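Serine protease inhibitor (Thermoanaerobacter tengcongensis, PDB 2PEF) probably inhibits serine proteases as a member of the serpin family, and is captured here in the latent state. Local coordinates at residues K273-L278 against I307-H312; S24-E29 against Y268-K273; S199-Y204 against V211-P216. All blocks are in the same frame, centred on the assembly; numbering follows the deposited sequence. Where two conformers were deposited one is given.

Contact 1 of 3, residues K273-L278 against I307-H312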
# COMPACT_ATOMS: atom_id res chain seq x y z
N LYS A 273 -7.91 1.47 -9.29
CA LYS A 273 -8.73 0.27 -9.26
C LYS A 273 -7.83 -0.92 -9.55
O LYS A 273 -7.11 -0.94 -10.55
CB LYS A 273 -9.85 0.39 -10.30
CG LYS A 273 -10.85 -0.76 -10.31
CD LYS A 273 -11.98 -0.46 -11.28
CE LYS A 273 -12.74 -1.72 -11.65
NZ LYS A 273 -13.94 -1.43 -12.48
N MET A 274 -7.86 -1.91 -8.66
CA MET A 274 -6.91 -3.03 -8.72
C MET A 274 -7.43 -4.30 -9.39
O MET A 274 -6.71 -5.30 -9.47
CB MET A 274 -6.37 -3.33 -7.32
CG MET A 274 -5.26 -2.38 -6.90
SD MET A 274 -4.71 -2.64 -5.21
CE MET A 274 -3.19 -1.70 -5.23
N ASN A 275 -8.66 -4.26 -9.90
CA ASN A 275 -9.29 -5.43 -10.52
C ASN A 275 -8.41 -6.14 -11.56
O ASN A 275 -8.13 -7.33 -11.42
CB ASN A 275 -10.63 -5.05 -11.16
CG ASN A 275 -11.70 -4.76 -10.13
OD1 ASN A 275 -11.43 -4.15 -9.08
ND2 ASN A 275 -12.92 -5.18 -10.42
N GLU A 276 -7.97 -5.40 -12.57
CA GLU A 276 -7.20 -5.95 -13.69
C GLU A 276 -5.85 -6.53 -13.26
O GLU A 276 -5.44 -7.59 -13.74
CB GLU A 276 -7.00 -4.89 -14.78
CG GLU A 276 -8.22 -4.65 -15.66
CD GLU A 276 -7.94 -3.71 -16.83
OE1 GLU A 276 -6.82 -3.17 -16.92
OE2 GLU A 276 -8.85 -3.51 -17.66
N THR A 277 -5.17 -5.82 -12.36
CA THR A 277 -3.92 -6.30 -11.78
C THR A 277 -4.13 -7.63 -11.06
O THR A 277 -3.36 -8.58 -11.26
CB THR A 277 -3.33 -5.26 -10.80
OG1 THR A 277 -3.01 -4.06 -11.50
CG2 THR A 277 -2.07 -5.80 -10.12
N LEU A 278 -5.18 -7.70 -10.25
CA LEU A 278 -5.50 -8.90 -9.49
C LEU A 278 -5.89 -10.07 -10.39
O LEU A 278 -5.53 -11.21 -10.12
CB LEU A 278 -6.59 -8.60 -8.45
CG LEU A 278 -6.14 -7.72 -7.28
CD1 LEU A 278 -7.32 -7.21 -6.45
CD2 LEU A 278 -5.13 -8.44 -6.38
N ILE A 307 -16.95 -9.87 -5.91
CA ILE A 307 -16.29 -8.58 -5.78
C ILE A 307 -16.58 -7.71 -7.00
O ILE A 307 -16.36 -8.12 -8.14
CB ILE A 307 -14.76 -8.74 -5.58
CG1 ILE A 307 -14.48 -9.56 -4.32
CG2 ILE A 307 -14.09 -7.36 -5.51
CD1 ILE A 307 -13.03 -9.94 -4.13
N SER A 308 -17.09 -6.50 -6.74
CA SER A 308 -17.33 -5.53 -7.79
C SER A 308 -16.05 -4.78 -8.12
O SER A 308 -15.57 -4.80 -9.25
CB SER A 308 -18.44 -4.55 -7.38
OG SER A 308 -18.14 -3.94 -6.14
N GLU A 309 -15.48 -4.11 -7.11
CA GLU A 309 -14.24 -3.37 -7.28
C GLU A 309 -13.32 -3.50 -6.08
O GLU A 309 -13.78 -3.57 -4.94
CB GLU A 309 -14.52 -1.89 -7.55
CG GLU A 309 -15.16 -1.58 -8.91
CD GLU A 309 -15.09 -0.11 -9.29
OE1 GLU A 309 -14.59 0.70 -8.48
OE2 GLU A 309 -15.55 0.24 -10.39
N VAL A 310 -12.02 -3.53 -6.35
CA VAL A 310 -11.01 -3.36 -5.32
C VAL A 310 -10.39 -1.99 -5.56
O VAL A 310 -9.76 -1.76 -6.60
CB VAL A 310 -9.95 -4.49 -5.35
CG1 VAL A 310 -8.86 -4.23 -4.31
CG2 VAL A 310 -10.60 -5.85 -5.10
N LEU A 311 -10.59 -1.08 -4.61
CA LEU A 311 -10.13 0.30 -4.75
C LEU A 311 -9.02 0.59 -3.75
O LEU A 311 -9.09 0.17 -2.59
CB LEU A 311 -11.30 1.27 -4.56
CG LEU A 311 -11.10 2.76 -4.87
CD1 LEU A 311 -10.92 3.00 -6.37
CD2 LEU A 311 -12.28 3.57 -4.34
N HIS A 312 -8.01 1.32 -4.21
CA HIS A 312 -6.84 1.67 -3.42
C HIS A 312 -6.66 3.19 -3.47
O HIS A 312 -6.63 3.76 -4.55
CB HIS A 312 -5.61 0.97 -3.99
CG HIS A 312 -4.48 0.83 -3.01
ND1 HIS A 312 -3.25 1.42 -3.18
CD2 HIS A 312 -4.41 0.15 -1.84
CE1 HIS A 312 -2.47 1.10 -2.17
NE2 HIS A 312 -3.14 0.33 -1.34
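N275 uses both ends of its carboxamide on the backbone of 308-310, at the edge of the large serpin beta-sheet where strand 255-273 gives way to helix 275-280. Strand 310-318 lies between 255-273 and 322-331, and the latter probably is the reactive-centre loop inserted as a strand, as in other latent serpins; V310 touches its T329 and L311 its S330. K273 and L311 form an antiparallel non-hydrogen-bonded pair, their CA atoms 4.7 Å apart. The bond from M274 N to V310 O, almost straight at 177°, is the last backbone link before the chain turns off. From there the N275 side chain takes over. Its OD1 accepts from V310 N at 2.9 Å, with the donor in the plane of the amide carbonyl. ND2 donates a hydrogen bond to S308 O, also at 2.9 Å. That oxygen stays within 6° of the amide plane, and two bonds of opposite polarity fix the rotation of the amide. An alanine here would probably leave V310 N and S308 O without these mates and free the approach to the strand to shift. K273 crosses E309 at about a right angle; its extended chain brings NZ to E309 OE2 at 3.1 Å, a salt bridge made from above the carboxylate plane. On the buried side, L278 CD1 packs on V310 CG2 at 3.8 Å, with L42 of helix 35-46 also against L278. L20 of helix 7-22 touches M274, whose extended chain reaches H312. There the methyl makes a CH-pi contact: M274 CE lies over one face of the H312 ring, 3.8 Å from its centroid and offset toward the rim near CG.

Contact 2 of 3, residues S24-E29 against Y268-K273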
# COMPACT_ATOMS: atom_id res chain seq x y z
N SER A 24 0.63 -1.12 -11.39
CA SER A 24 -0.16 -0.01 -10.85
C SER A 24 0.44 1.36 -11.19
O SER A 24 0.07 2.38 -10.60
CB SER A 24 -0.30 -0.15 -9.34
OG SER A 24 -0.90 -1.38 -8.98
N ILE A 25 1.35 1.38 -12.16
CA ILE A 25 2.11 2.57 -12.52
C ILE A 25 1.39 3.45 -13.55
O ILE A 25 1.04 2.99 -14.65
CB ILE A 25 3.53 2.19 -13.05
CG1 ILE A 25 4.31 1.41 -12.00
CG2 ILE A 25 4.31 3.43 -13.51
CD1 ILE A 25 4.38 2.07 -10.64
N ASP A 26 1.19 4.71 -13.19
CA ASP A 26 0.64 5.69 -14.13
C ASP A 26 1.72 6.21 -15.07
O ASP A 26 2.90 6.23 -14.73
CB ASP A 26 -0.03 6.84 -13.38
CG ASP A 26 -0.99 7.64 -14.27
OD1 ASP A 26 -0.52 8.40 -15.14
OD2 ASP A 26 -2.21 7.50 -14.08
N ASP A 27 1.28 6.63 -16.25
CA ASP A 27 2.18 7.10 -17.29
C ASP A 27 2.71 8.52 -17.05
O ASP A 27 3.84 8.84 -17.42
CB ASP A 27 1.46 7.05 -18.64
CG ASP A 27 2.33 6.51 -19.74
OD1 ASP A 27 3.19 5.65 -19.45
OD2 ASP A 27 2.14 6.92 -20.90
N LYS A 28 1.88 9.35 -16.42
CA LYS A 28 2.21 10.76 -16.23
C LYS A 28 2.07 11.20 -14.77
O LYS A 28 2.81 12.07 -14.31
CB LYS A 28 1.35 11.65 -17.13
N GLU A 29 1.12 10.60 -14.06
CA GLU A 29 0.87 10.93 -12.67
C GLU A 29 1.79 10.14 -11.75
O GLU A 29 2.14 9.00 -12.05
CB GLU A 29 -0.59 10.62 -12.29
CG GLU A 29 -1.64 11.34 -13.13
CD GLU A 29 -1.49 12.85 -13.12
OE1 GLU A 29 -1.24 13.42 -12.03
OE2 GLU A 29 -1.62 13.46 -14.20
N TYR A 268 1.52 14.18 -2.62
CA TYR A 268 0.50 13.83 -3.59
C TYR A 268 -0.41 12.70 -3.11
O TYR A 268 -0.11 12.02 -2.11
CB TYR A 268 1.11 13.48 -4.96
CG TYR A 268 1.95 12.22 -4.97
CD1 TYR A 268 1.37 10.98 -5.24
CD2 TYR A 268 3.32 12.28 -4.74
CE1 TYR A 268 2.15 9.82 -5.25
CE2 TYR A 268 4.10 11.13 -4.75
CZ TYR A 268 3.51 9.91 -5.01
OH TYR A 268 4.29 8.78 -5.02
N GLU A 269 -1.51 12.53 -3.83
CA GLU A 269 -2.49 11.48 -3.60
C GLU A 269 -2.57 10.60 -4.84
O GLU A 269 -2.22 11.04 -5.94
CB GLU A 269 -3.86 12.09 -3.31
CG GLU A 269 -3.89 13.01 -2.09
CD GLU A 269 -5.20 13.77 -1.96
OE1 GLU A 269 -5.82 14.11 -3.00
OE2 GLU A 269 -5.62 14.04 -0.81
N TYR A 270 -3.03 9.37 -4.66
CA TYR A 270 -3.19 8.42 -5.77
C TYR A 270 -4.37 7.50 -5.52
O TYR A 270 -4.59 7.03 -4.40
CB TYR A 270 -1.91 7.60 -5.95
CG TYR A 270 -1.82 6.79 -7.24
CD1 TYR A 270 -1.85 7.42 -8.49
CD2 TYR A 270 -1.67 5.41 -7.20
CE1 TYR A 270 -1.74 6.68 -9.66
CE2 TYR A 270 -1.56 4.66 -8.37
CZ TYR A 270 -1.60 5.30 -9.60
OH TYR A 270 -1.49 4.57 -10.76
N THR A 271 -5.13 7.25 -6.58
CA THR A 271 -6.26 6.34 -6.52
C THR A 271 -6.20 5.37 -7.70
O THR A 271 -6.03 5.79 -8.84
CB THR A 271 -7.60 7.11 -6.48
OG1 THR A 271 -7.60 7.97 -5.33
CG2 THR A 271 -8.78 6.15 -6.39
N ILE A 272 -6.31 4.08 -7.42
CA ILE A 272 -6.27 3.07 -8.47
C ILE A 272 -7.25 1.91 -8.22
O ILE A 272 -7.41 1.46 -7.08
CB ILE A 272 -4.82 2.55 -8.71
CG1 ILE A 272 -4.74 1.70 -9.98
CG2 ILE A 272 -4.26 1.80 -7.48
CD1 ILE A 272 -3.36 1.67 -10.61
N LYS A 273 -7.91 1.47 -9.29
CA LYS A 273 -8.73 0.27 -9.26
C LYS A 273 -7.83 -0.92 -9.55
O LYS A 273 -7.11 -0.94 -10.55
CB LYS A 273 -9.85 0.39 -10.30
CG LYS A 273 -10.85 -0.76 -10.31
CD LYS A 273 -11.98 -0.46 -11.28
CE LYS A 273 -12.74 -1.72 -11.65
NZ LYS A 273 -13.94 -1.43 -12.48
O HOH W 1 -3.35 5.00 -12.66
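S24 and I272 mark the closest backbone approach, their CA atoms 7.2 Å apart, too far for strand pairing: 268-273 is a beta-strand, whereas 24-29 is an irregular loop. Since strand 255-273 pairs with 310-318 in the serpin sheet, the contact ties the loop after helix 7-22 to that sheet, and side chains bridge the gap. Y270 does so with its hydroxyl, donating from OH to the carbonyl O of S24 at 2.7 Å. That oxygen lies at the ring edge, near the ring plane, although the hydroxyl is tilted 35° from the plane of the carbonyl. A chi1 of -168° sets CG anti to the backbone N, and the ring beyond it carries OH to the loop. Beside it, I272 CD1 sits 3.8 Å from S24 CB. A water donates to Y270 OH at 2.7 Å and also to D26 OD2, tying the phenol to the carboxylate. D26 OD1 turns back on its own loop and accepts from K28 N and E29 N, both at 2.9 Å. The first bond makes an Asx turn and uses the anti lone pair, while the second comes from above the carboxylate plane. Outside the two segments, S24 OG bonds to L20 O. The tyrosine hydroxyl thus both gives and receives a hydrogen bond, and D26 divides its oxygens between shaping the loop and reaching the strand through water.

Contact 3 of 3, residues S199-Y204 against V211-P216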
# COMPACT_ATOMS: atom_id res chain seq x y z
N SER A 199 21.34 15.89 2.28
CA SER A 199 21.82 15.11 3.40
C SER A 199 23.03 14.27 3.04
O SER A 199 23.36 14.09 1.86
CB SER A 199 20.71 14.19 3.92
OG SER A 199 20.31 13.27 2.91
N GLU A 200 23.71 13.77 4.07
CA GLU A 200 24.71 12.74 3.89
C GLU A 200 24.08 11.43 4.30
O GLU A 200 23.58 11.29 5.42
CB GLU A 200 25.94 13.00 4.76
CG GLU A 200 26.83 14.10 4.26
CD GLU A 200 27.89 14.48 5.26
OE1 GLU A 200 28.09 13.73 6.25
OE2 GLU A 200 28.54 15.52 5.04
N GLU A 201 24.10 10.46 3.39
CA GLU A 201 23.58 9.14 3.70
C GLU A 201 24.70 8.11 3.66
O GLU A 201 25.77 8.37 3.12
CB GLU A 201 22.42 8.77 2.77
CG GLU A 201 21.23 9.74 2.83
CD GLU A 201 20.67 9.97 4.23
OE1 GLU A 201 20.78 9.08 5.11
OE2 GLU A 201 20.09 11.05 4.43
N ASN A 202 24.45 6.94 4.27
CA ASN A 202 25.50 5.95 4.43
C ASN A 202 25.21 4.58 3.82
O ASN A 202 25.91 3.60 4.08
CB ASN A 202 25.89 5.86 5.91
CG ASN A 202 26.68 7.07 6.36
OD1 ASN A 202 27.86 7.19 6.06
ND2 ASN A 202 26.01 7.99 7.05
N LEU A 203 24.18 4.54 2.98
CA LEU A 203 23.86 3.36 2.19
C LEU A 203 23.63 3.81 0.76
O LEU A 203 22.77 4.65 0.51
CB LEU A 203 22.62 2.66 2.74
CG LEU A 203 22.79 1.80 4.00
CD1 LEU A 203 21.45 1.20 4.36
CD2 LEU A 203 23.84 0.71 3.82
N TYR A 204 24.42 3.25 -0.15
CA TYR A 204 24.39 3.61 -1.56
C TYR A 204 23.86 2.46 -2.39
O TYR A 204 24.42 1.36 -2.38
CB TYR A 204 25.80 3.96 -2.02
CG TYR A 204 25.92 4.46 -3.45
CD1 TYR A 204 25.18 5.55 -3.90
CD2 TYR A 204 26.82 3.86 -4.33
CE1 TYR A 204 25.31 6.02 -5.21
CE2 TYR A 204 26.96 4.32 -5.64
CZ TYR A 204 26.21 5.40 -6.07
OH TYR A 204 26.36 5.84 -7.37
N VAL A 211 21.08 4.24 -9.66
CA VAL A 211 21.77 4.57 -8.41
C VAL A 211 20.72 5.08 -7.42
O VAL A 211 19.58 5.34 -7.78
CB VAL A 211 22.92 5.61 -8.61
CG1 VAL A 211 23.99 5.07 -9.55
CG2 VAL A 211 22.40 6.98 -9.09
N GLY A 212 21.12 5.22 -6.16
CA GLY A 212 20.20 5.71 -5.15
C GLY A 212 20.77 5.60 -3.76
O GLY A 212 21.97 5.37 -3.59
N PHE A 213 19.90 5.75 -2.77
CA PHE A 213 20.31 5.72 -1.37
C PHE A 213 19.19 5.22 -0.46
O PHE A 213 18.02 5.12 -0.87
CB PHE A 213 20.77 7.11 -0.91
CG PHE A 213 19.68 8.16 -0.98
CD1 PHE A 213 18.79 8.33 0.09
CD2 PHE A 213 19.56 9.00 -2.09
CE1 PHE A 213 17.80 9.30 0.04
CE2 PHE A 213 18.57 9.97 -2.15
CZ PHE A 213 17.68 10.12 -1.09
N VAL A 214 19.56 4.91 0.78
CA VAL A 214 18.61 4.53 1.81
C VAL A 214 18.82 5.49 2.99
O VAL A 214 19.95 5.67 3.46
CB VAL A 214 18.81 3.06 2.26
CG1 VAL A 214 17.72 2.62 3.24
CG2 VAL A 214 18.86 2.12 1.06
N LYS A 215 17.74 6.13 3.41
CA LYS A 215 17.77 7.09 4.51
C LYS A 215 16.89 6.61 5.65
O LYS A 215 15.70 6.36 5.45
CB LYS A 215 17.33 8.48 4.04
CG LYS A 215 17.22 9.52 5.15
CD LYS A 215 16.93 10.92 4.61
CE LYS A 215 17.04 11.98 5.72
NZ LYS A 215 18.37 11.97 6.41
N PRO A 216 17.46 6.48 6.87
CA PRO A 216 16.70 5.94 8.00
C PRO A 216 15.76 6.94 8.69
O PRO A 216 16.08 8.13 8.80
CB PRO A 216 17.81 5.54 8.98
CG PRO A 216 18.91 6.52 8.71
CD PRO A 216 18.85 6.80 7.23
O HOH W 2 21.85 6.62 5.44
O HOH W 3 20.88 10.31 7.60
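E201 and K215 meet in a salt bridge beside the hairpin of strands 203-207 and 210-216, and their side-chain shapes account for it. The glutamate is folded, bent at chi2, whereas the lysine runs extended as far as CE and turns only at chi4 (56°). That turn brings NZ back to E201 OE2 at 2.8 Å on the syn lone pair. S199 OG donates to the anti lone pair of the same oxygen at 2.7 Å, so two protein donors grip OE2. The lysine's methylenes also lie against the carboxylate, with CD 3.2 Å from E201 OE2. The partner oxygen, OE1, receives two waters, one of which also donates to V214 O and accepts from N202 N. E201 CG meets F213 CD1 at 3.9 Å.

Beyond the corner at N202, Y204 and F213 form an antiparallel non-hydrogen-bonded pair, CA to CA 4.6 Å. V214 N reaches L203 O in a bent bond, from 37° above the carbonyl plane. L203 CD1 packs on V214 CB, while the Y204 ring carries its OH to V211 CG1, 3.3 Å away. L203 N is buried here without a polar partner.

The corner divides the chain between strands 199-201 and 203-207, which probably belong to serpin sheets C and B, yet both pair with strand 255-273. Strand 199-201 runs at 97° to strand 211-216. On its far flank the hairpin pairs with strand 222-229, whose A226 touches F213 and whose S223 touches V214 and P216.

Overall arrangement
Contacts 1 and 2 adjoin, their centres 14 Å apart. They share K273, where strand 255-273 ends and helix 275-280 follows, and the backbone bond between H312 O and I272 N joins them through the neighbouring strands 255-273 and 310-318. Contact 3 lies about 26 Å from contact 2 and 35 Å from contact 1, centre to centre, across the chain's centre from contact 1. In sequence, both segments of contact 3 fall between those of contact 2, and contact 1 follows. The broken strand 255-273, which also pairs with 191-201 and 203-207, runs from the region of contact 3 to the sheet shared by contacts 1 and 2, so distant parts of the serpin body lie on one run of chain.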